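Putative sarcosine dimethylglycine methyltransferase (Galdieria sulphuraria, PDB 2O57) probably transfers methyl groups from S-adenosylmethionine to glycine derivatives such as sarcosine and dimethylglycine. Local coordinates at residues A[45-59]-A[234-248]. Residues are numbered along the deposited sequence; the frame is centred on the assembly and turned at random.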
loop_
_atom_site.group_PDB
_atom_site.type_symbol
_atom_site.label_atom_id
_atom_site.label_comp_id
_atom_site.label_asym_id
_atom_site.label_seq_id
_atom_site.Cartn_x
_atom_site.Cartn_y
_atom_site.Cartn_z
ATOM N N ILE A 45 18.557 6.498 -4.499
ATOM C CA ILE A 45 17.923 5.185 -4.307
ATOM C C ILE A 45 17.215 5.050 -2.952
ATOM O O ILE A 45 17.783 5.366 -1.881
ATOM C CB ILE A 45 19.017 4.060 -4.412
ATOM C CG1 ILE A 45 19.712 4.111 -5.775
ATOM C CG2 ILE A 45 18.448 2.616 -4.077
ATOM C CD1 ILE A 45 18.767 3.820 -7.009
ATOM N N HIS A 46 16.011 4.483 -2.985
ATOM C CA HIS A 46 15.296 4.116 -1.774
ATOM C C HIS A 46 14.728 2.720 -2.013
ATOM O O HIS A 46 14.894 2.175 -3.118
ATOM C CB HIS A 46 14.156 5.109 -1.450
ATOM C CG HIS A 46 14.613 6.538 -1.399
ATOM N ND1 HIS A 46 14.596 7.355 -2.507
ATOM C CD2 HIS A 46 15.171 7.262 -0.399
ATOM C CE1 HIS A 46 15.085 8.543 -2.185
ATOM N NE2 HIS A 46 15.447 8.513 -0.909
ATOM N N VAL A 47 14.083 2.156 -0.990
ATOM C CA VAL A 47 13.563 0.784 -1.103
ATOM C C VAL A 47 12.667 0.689 -2.332
ATOM O O VAL A 47 11.807 1.506 -2.506
ATOM C CB VAL A 47 12.883 0.307 0.170
ATOM C CG1 VAL A 47 12.349 -1.119 0.013
ATOM C CG2 VAL A 47 13.901 0.351 1.369
ATOM N N GLY A 48 12.927 -0.298 -3.190
ATOM C CA GLY A 48 12.292 -0.414 -4.483
ATOM C C GLY A 48 11.038 -1.282 -4.505
ATOM O O GLY A 48 10.797 -2.070 -3.588
ATOM N N LEU A 49 10.266 -1.126 -5.575
ATOM C CA LEU A 49 9.178 -2.044 -5.904
ATOM C C LEU A 49 9.714 -2.964 -7.033
ATOM O O LEU A 49 9.956 -2.511 -8.155
ATOM C CB LEU A 49 7.915 -1.262 -6.320
ATOM C CG LEU A 49 7.212 -0.346 -5.287
ATOM C CD1 LEU A 49 6.016 0.357 -6.000
ATOM C CD2 LEU A 49 6.768 -1.183 -4.053
ATOM N N TYR A 50 9.951 -4.237 -6.707
ATOM C CA TYR A 50 10.640 -5.195 -7.609
ATOM C C TYR A 50 9.689 -6.092 -8.426
ATOM O O TYR A 50 8.627 -6.488 -7.951
ATOM C CB TYR A 50 11.651 -6.059 -6.839
ATOM C CG TYR A 50 12.810 -5.205 -6.371
ATOM C CD1 TYR A 50 13.953 -5.051 -7.183
ATOM C CD2 TYR A 50 12.755 -4.534 -5.144
ATOM C CE1 TYR A 50 15.033 -4.242 -6.797
ATOM C CE2 TYR A 50 13.836 -3.683 -4.743
ATOM C CZ TYR A 50 14.967 -3.558 -5.563
ATOM O OH TYR A 50 15.992 -2.725 -5.161
ATOM N N LYS A 51 10.071 -6.371 -9.668
ATOM C CA LYS A 51 9.273 -7.202 -10.580
ATOM C C LYS A 51 9.945 -8.575 -10.605
ATOM O O LYS A 51 11.155 -8.643 -10.754
ATOM C CB LYS A 51 9.327 -6.581 -11.979
ATOM C CG LYS A 51 8.638 -7.361 -13.082
ATOM C CD LYS A 51 8.619 -6.512 -14.382
ATOM C CE LYS A 51 8.077 -7.315 -15.589
ATOM N NZ LYS A 51 7.919 -6.449 -16.838
ATOM N N GLU A 52 9.184 -9.656 -10.462
ATOM C CA GLU A 52 9.743 -11.025 -10.634
ATOM C C GLU A 52 10.093 -11.332 -12.081
ATOM O O GLU A 52 9.387 -10.859 -12.974
ATOM C CB GLU A 52 8.744 -12.076 -10.136
ATOM C CG GLU A 52 8.535 -11.984 -8.638
ATOM C CD GLU A 52 9.628 -12.708 -7.840
ATOM O OE1 GLU A 52 10.628 -13.179 -8.445
ATOM O OE2 GLU A 52 9.492 -12.777 -6.595
ATOM N N PRO A 53 11.200 -12.092 -12.340
ATOM C CA PRO A 53 12.208 -12.601 -11.387
ATOM C C PRO A 53 13.128 -11.490 -10.873
ATOM O O PRO A 53 13.792 -10.763 -11.655
ATOM C CB PRO A 53 12.984 -13.659 -12.190
ATOM C CG PRO A 53 12.788 -13.251 -13.665
ATOM C CD PRO A 53 11.467 -12.505 -13.736
ATOM N N VAL A 54 13.101 -11.317 -9.557
ATOM C CA VAL A 54 13.769 -10.217 -8.906
ATOM C C VAL A 54 15.277 -10.204 -9.234
ATOM O O VAL A 54 15.877 -9.137 -9.358
ATOM C CB VAL A 54 13.495 -10.256 -7.381
ATOM C CG1 VAL A 54 14.281 -9.201 -6.667
ATOM C CG2 VAL A 54 11.987 -10.074 -7.100
ATOM N N ASP A 55 15.877 -11.379 -9.401
ATOM C CA ASP A 55 17.333 -11.436 -9.676
ATOM C C ASP A 55 17.667 -10.757 -11.022
ATOM O O ASP A 55 18.776 -10.227 -11.187
ATOM C CB ASP A 55 17.840 -12.885 -9.623
ATOM C CG ASP A 55 17.482 -13.655 -10.857
ATOM O OD1 ASP A 55 16.341 -14.138 -10.955
ATOM O OD2 ASP A 55 18.345 -13.749 -11.751
ATOM N N GLN A 56 16.687 -10.706 -11.937
ATOM C CA GLN A 56 16.830 -10.041 -13.253
ATOM C C GLN A 56 16.475 -8.543 -13.264
ATOM O O GLN A 56 16.787 -7.826 -14.240
ATOM C CB GLN A 56 15.957 -10.721 -14.311
ATOM C CG GLN A 56 16.308 -12.150 -14.636
ATOM C CD GLN A 56 17.735 -12.276 -15.087
ATOM O OE1 GLN A 56 18.156 -11.642 -16.057
ATOM N NE2 GLN A 56 18.504 -13.066 -14.364
ATOM N N ASP A 57 15.809 -8.087 -12.205
ATOM C CA ASP A 57 15.342 -6.706 -12.115
ATOM C C ASP A 57 16.503 -5.800 -11.698
ATOM O O ASP A 57 17.513 -6.268 -11.204
ATOM C CB ASP A 57 14.171 -6.623 -11.124
ATOM C CG ASP A 57 13.296 -5.384 -11.330
ATOM O OD1 ASP A 57 13.387 -4.730 -12.373
ATOM O OD2 ASP A 57 12.492 -5.079 -10.438
ATOM N N GLU A 58 16.413 -4.517 -11.975
ATOM C CA GLU A 58 17.484 -3.622 -11.553
ATOM C C GLU A 58 17.005 -2.721 -10.414
ATOM O O GLU A 58 15.843 -2.297 -10.379
ATOM C CB GLU A 58 17.978 -2.765 -12.737
ATOM C CG GLU A 58 18.406 -3.532 -14.004
ATOM C CD GLU A 58 19.768 -4.179 -13.902
ATOM O OE1 GLU A 58 20.380 -4.155 -12.792
ATOM O OE2 GLU A 58 20.231 -4.715 -14.957
ATOM N N ILE A 59 17.920 -2.413 -9.497
ATOM C CA ILE A 59 17.623 -1.576 -8.346
ATOM C C ILE A 59 17.148 -0.171 -8.805
ATOM O O ILE A 59 16.189 0.356 -8.284
ATOM C CB ILE A 59 18.866 -1.503 -7.430
ATOM C CG1 ILE A 59 19.135 -2.892 -6.822
ATOM C CG2 ILE A 59 18.740 -0.361 -6.388
ATOM C CD1 ILE A 59 20.362 -2.968 -5.920
ATOM N N ARG A 234 5.124 -3.495 3.005
ATOM C CA ARG A 234 5.669 -4.313 1.934
ATOM C C ARG A 234 6.911 -5.029 2.440
ATOM O O ARG A 234 8.027 -4.603 2.097
ATOM C CB ARG A 234 6.023 -3.433 0.743
ATOM C CG ARG A 234 4.791 -2.720 0.124
ATOM C CD ARG A 234 5.239 -1.794 -0.996
ATOM N NE ARG A 234 4.170 -0.936 -1.516
ATOM C CZ ARG A 234 3.435 -1.248 -2.576
ATOM N NH1 ARG A 234 3.636 -2.408 -3.244
ATOM N NH2 ARG A 234 2.517 -0.378 -2.992
ATOM N N PRO A 235 6.735 -6.112 3.242
ATOM C CA PRO A 235 7.948 -6.853 3.662
ATOM C C PRO A 235 8.635 -7.548 2.473
ATOM O O PRO A 235 9.855 -7.758 2.507
ATOM C CB PRO A 235 7.424 -7.857 4.696
ATOM C CG PRO A 235 5.951 -8.037 4.339
ATOM C CD PRO A 235 5.493 -6.697 3.817
ATOM N N ASP A 236 7.889 -7.837 1.400
ATOM C CA ASP A 236 8.517 -8.318 0.175
ATOM C C ASP A 236 9.544 -7.355 -0.421
ATOM O O ASP A 236 10.630 -7.781 -0.772
ATOM C CB ASP A 236 7.504 -8.849 -0.881
ATOM C CG ASP A 236 6.516 -7.783 -1.398
ATOM O OD1 ASP A 236 6.448 -6.609 -0.908
ATOM O OD2 ASP A 236 5.762 -8.175 -2.323
ATOM N N SER A 237 9.198 -6.076 -0.537
ATOM C CA SER A 237 10.116 -5.047 -0.996
ATOM C C SER A 237 11.359 -4.950 -0.102
ATOM O O SER A 237 12.476 -4.818 -0.615
ATOM C CB SER A 237 9.418 -3.676 -1.112
ATOM O OG SER A 237 8.687 -3.596 -2.347
ATOM N N LEU A 238 11.159 -4.976 1.217
ATOM C CA LEU A 238 12.263 -4.916 2.165
ATOM C C LEU A 238 13.277 -6.040 1.887
ATOM O O LEU A 238 14.494 -5.766 1.724
ATOM C CB LEU A 238 11.745 -5.024 3.591
ATOM C CG LEU A 238 12.827 -4.779 4.660
ATOM C CD1 LEU A 238 12.854 -3.337 5.000
ATOM C CD2 LEU A 238 12.503 -5.607 5.903
ATOM N N VAL A 239 12.772 -7.275 1.803
ATOM C CA VAL A 239 13.601 -8.471 1.511
ATOM C C VAL A 239 14.280 -8.377 0.147
ATOM O O VAL A 239 15.511 -8.565 0.055
ATOM C CB VAL A 239 12.789 -9.790 1.646
ATOM C CG1 VAL A 239 13.588 -11.010 1.085
ATOM C CG2 VAL A 239 12.412 -9.983 3.089
ATOM N N HIS A 240 13.515 -8.043 -0.898
ATOM C CA HIS A 240 14.099 -8.003 -2.237
ATOM C C HIS A 240 15.150 -6.906 -2.317
ATOM O O HIS A 240 16.210 -7.118 -2.900
ATOM C CB HIS A 240 13.047 -7.701 -3.287
ATOM C CG HIS A 240 12.032 -8.787 -3.439
ATOM N ND1 HIS A 240 10.718 -8.534 -3.767
ATOM C CD2 HIS A 240 12.141 -10.130 -3.308
ATOM C CE1 HIS A 240 10.057 -9.678 -3.837
ATOM N NE2 HIS A 240 10.891 -10.659 -3.551
ATOM N N HIS A 241 14.810 -5.736 -1.790
ATOM C CA HIS A 241 15.671 -4.564 -1.943
ATOM C C HIS A 241 17.018 -4.774 -1.258
ATOM O O HIS A 241 18.058 -4.552 -1.868
ATOM C CB HIS A 241 15.023 -3.342 -1.329
ATOM C CG HIS A 241 15.797 -2.087 -1.563
ATOM N ND1 HIS A 241 15.969 -1.541 -2.823
ATOM C CD2 HIS A 241 16.476 -1.297 -0.699
ATOM C CE1 HIS A 241 16.685 -0.433 -2.712
ATOM N NE2 HIS A 241 17.001 -0.264 -1.432
ATOM N N TYR A 242 16.989 -5.205 0.001
ATOM C CA TYR A 242 18.233 -5.417 0.713
ATOM C C TYR A 242 19.047 -6.605 0.197
ATOM O O TYR A 242 20.276 -6.507 0.161
ATOM C CB TYR A 242 17.998 -5.433 2.215
ATOM C CG TYR A 242 17.665 -4.042 2.696
ATOM C CD1 TYR A 242 18.521 -2.962 2.400
ATOM C CD2 TYR A 242 16.501 -3.783 3.391
ATOM C CE1 TYR A 242 18.219 -1.664 2.816
ATOM C CE2 TYR A 242 16.192 -2.464 3.819
ATOM C CZ TYR A 242 17.041 -1.441 3.536
ATOM O OH TYR A 242 16.739 -0.176 3.968
ATOM N N SER A 243 18.361 -7.651 -0.300
ATOM C CA SER A 243 19.043 -8.753 -1.010
ATOM C C SER A 243 19.760 -8.251 -2.289
ATOM O O SER A 243 20.933 -8.605 -2.552
ATOM C CB SER A 243 18.026 -9.869 -1.386
ATOM O OG SER A 243 17.476 -10.430 -0.207
ATOM N N LYS A 244 19.068 -7.429 -3.093
ATOM C CA LYS A 244 19.695 -6.869 -4.300
ATOM C C LYS A 244 20.852 -5.907 -3.968
ATOM O O LYS A 244 21.899 -5.916 -4.639
ATOM C CB LYS A 244 18.656 -6.120 -5.140
ATOM C CG LYS A 244 17.489 -7.012 -5.655
ATOM C CD LYS A 244 17.906 -7.869 -6.795
ATOM C CE LYS A 244 18.158 -7.030 -8.022
ATOM N NZ LYS A 244 18.560 -7.853 -9.173
ATOM N N VAL A 245 20.675 -5.077 -2.949
ATOM C CA VAL A 245 21.771 -4.188 -2.551
ATOM C C VAL A 245 22.993 -5.002 -2.083
ATOM O O VAL A 245 24.163 -4.669 -2.448
ATOM C CB VAL A 245 21.329 -3.180 -1.476
ATOM C CG1 VAL A 245 22.559 -2.403 -0.986
ATOM C CG2 VAL A 245 20.281 -2.193 -2.049
ATOM N N LYS A 246 22.758 -6.075 -1.321
ATOM C CA LYS A 246 23.864 -6.933 -0.894
ATOM C C LYS A 246 24.589 -7.566 -2.072
ATOM O O LYS A 246 25.824 -7.682 -2.052
ATOM C CB LYS A 246 23.391 -8.014 0.088
ATOM C CG LYS A 246 24.554 -8.782 0.745
ATOM C CD LYS A 246 24.076 -9.751 1.873
ATOM C CE LYS A 246 23.342 -10.885 1.255
ATOM N NZ LYS A 246 24.352 -11.875 0.699
ATOM N N ALA A 247 23.826 -8.005 -3.078
ATOM C CA ALA A 247 24.412 -8.585 -4.288
ATOM C C ALA A 247 25.292 -7.542 -5.002
ATOM O O ALA A 247 26.378 -7.855 -5.459
ATOM C CB ALA A 247 23.278 -9.087 -5.236
ATOM N N GLU A 248 24.794 -6.316 -5.129
ATOM C CA GLU A 248 25.583 -5.230 -5.748
ATOM C C GLU A 248 26.850 -4.880 -4.954
ATOM O O GLU A 248 27.916 -4.625 -5.547
ATOM C CB GLU A 248 24.725 -3.962 -5.952
ATOM C CG GLU A 248 25.434 -2.931 -6.852
ATOM C CD GLU A 248 25.505 -3.364 -8.326
ATOM O OE1 GLU A 248 24.808 -4.326 -8.751
ATOM O OE2 GLU A 248 26.296 -2.763 -9.062
HETATM O O HOH W 1 9.098 -5.702 -4.338
HETATM O O HOH W 2 20.759 -6.694 -11.296
#
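With CG anti to the backbone N (chi1 -175°), H241 turns its ring against V47 and Y50 of the loop 45-59, while Y50, its own CG anti to the carbonyl carbon (chi1 -68°), brings its hydroxyl to the imidazole edge. Y50 OH and H241 ND1 share a hydrogen bond of 2.6 Å. V47 CA sits over the centre of one H241 face, while V245 CG2 covers the opposite face nearer the rim. S237 OG donates to a lone pair of G48 O at 2.9 Å. V54 CG2 makes a CH-pi contact over the centre of one H240 face. K244 folds at chi2 and chi3 to bring NZ to the 3-10 turn 54-56 and the residue after it, donating to V54 O at 3.0 Å and D57 O at 2.8 Å. A methionine here would probably leave D57 O without its lysine donor and V54 O with just the D57 N bond, weakening the turn's hold on the helix. The loop between helices 27-40 and 59-76 is thus tied to the helix after strand 226-233 through three carbonyls, the Y50 hydroxyl and apolar packing, and the H241 ring, flanked on both faces and bonded at ND1, is probably restrained from turning.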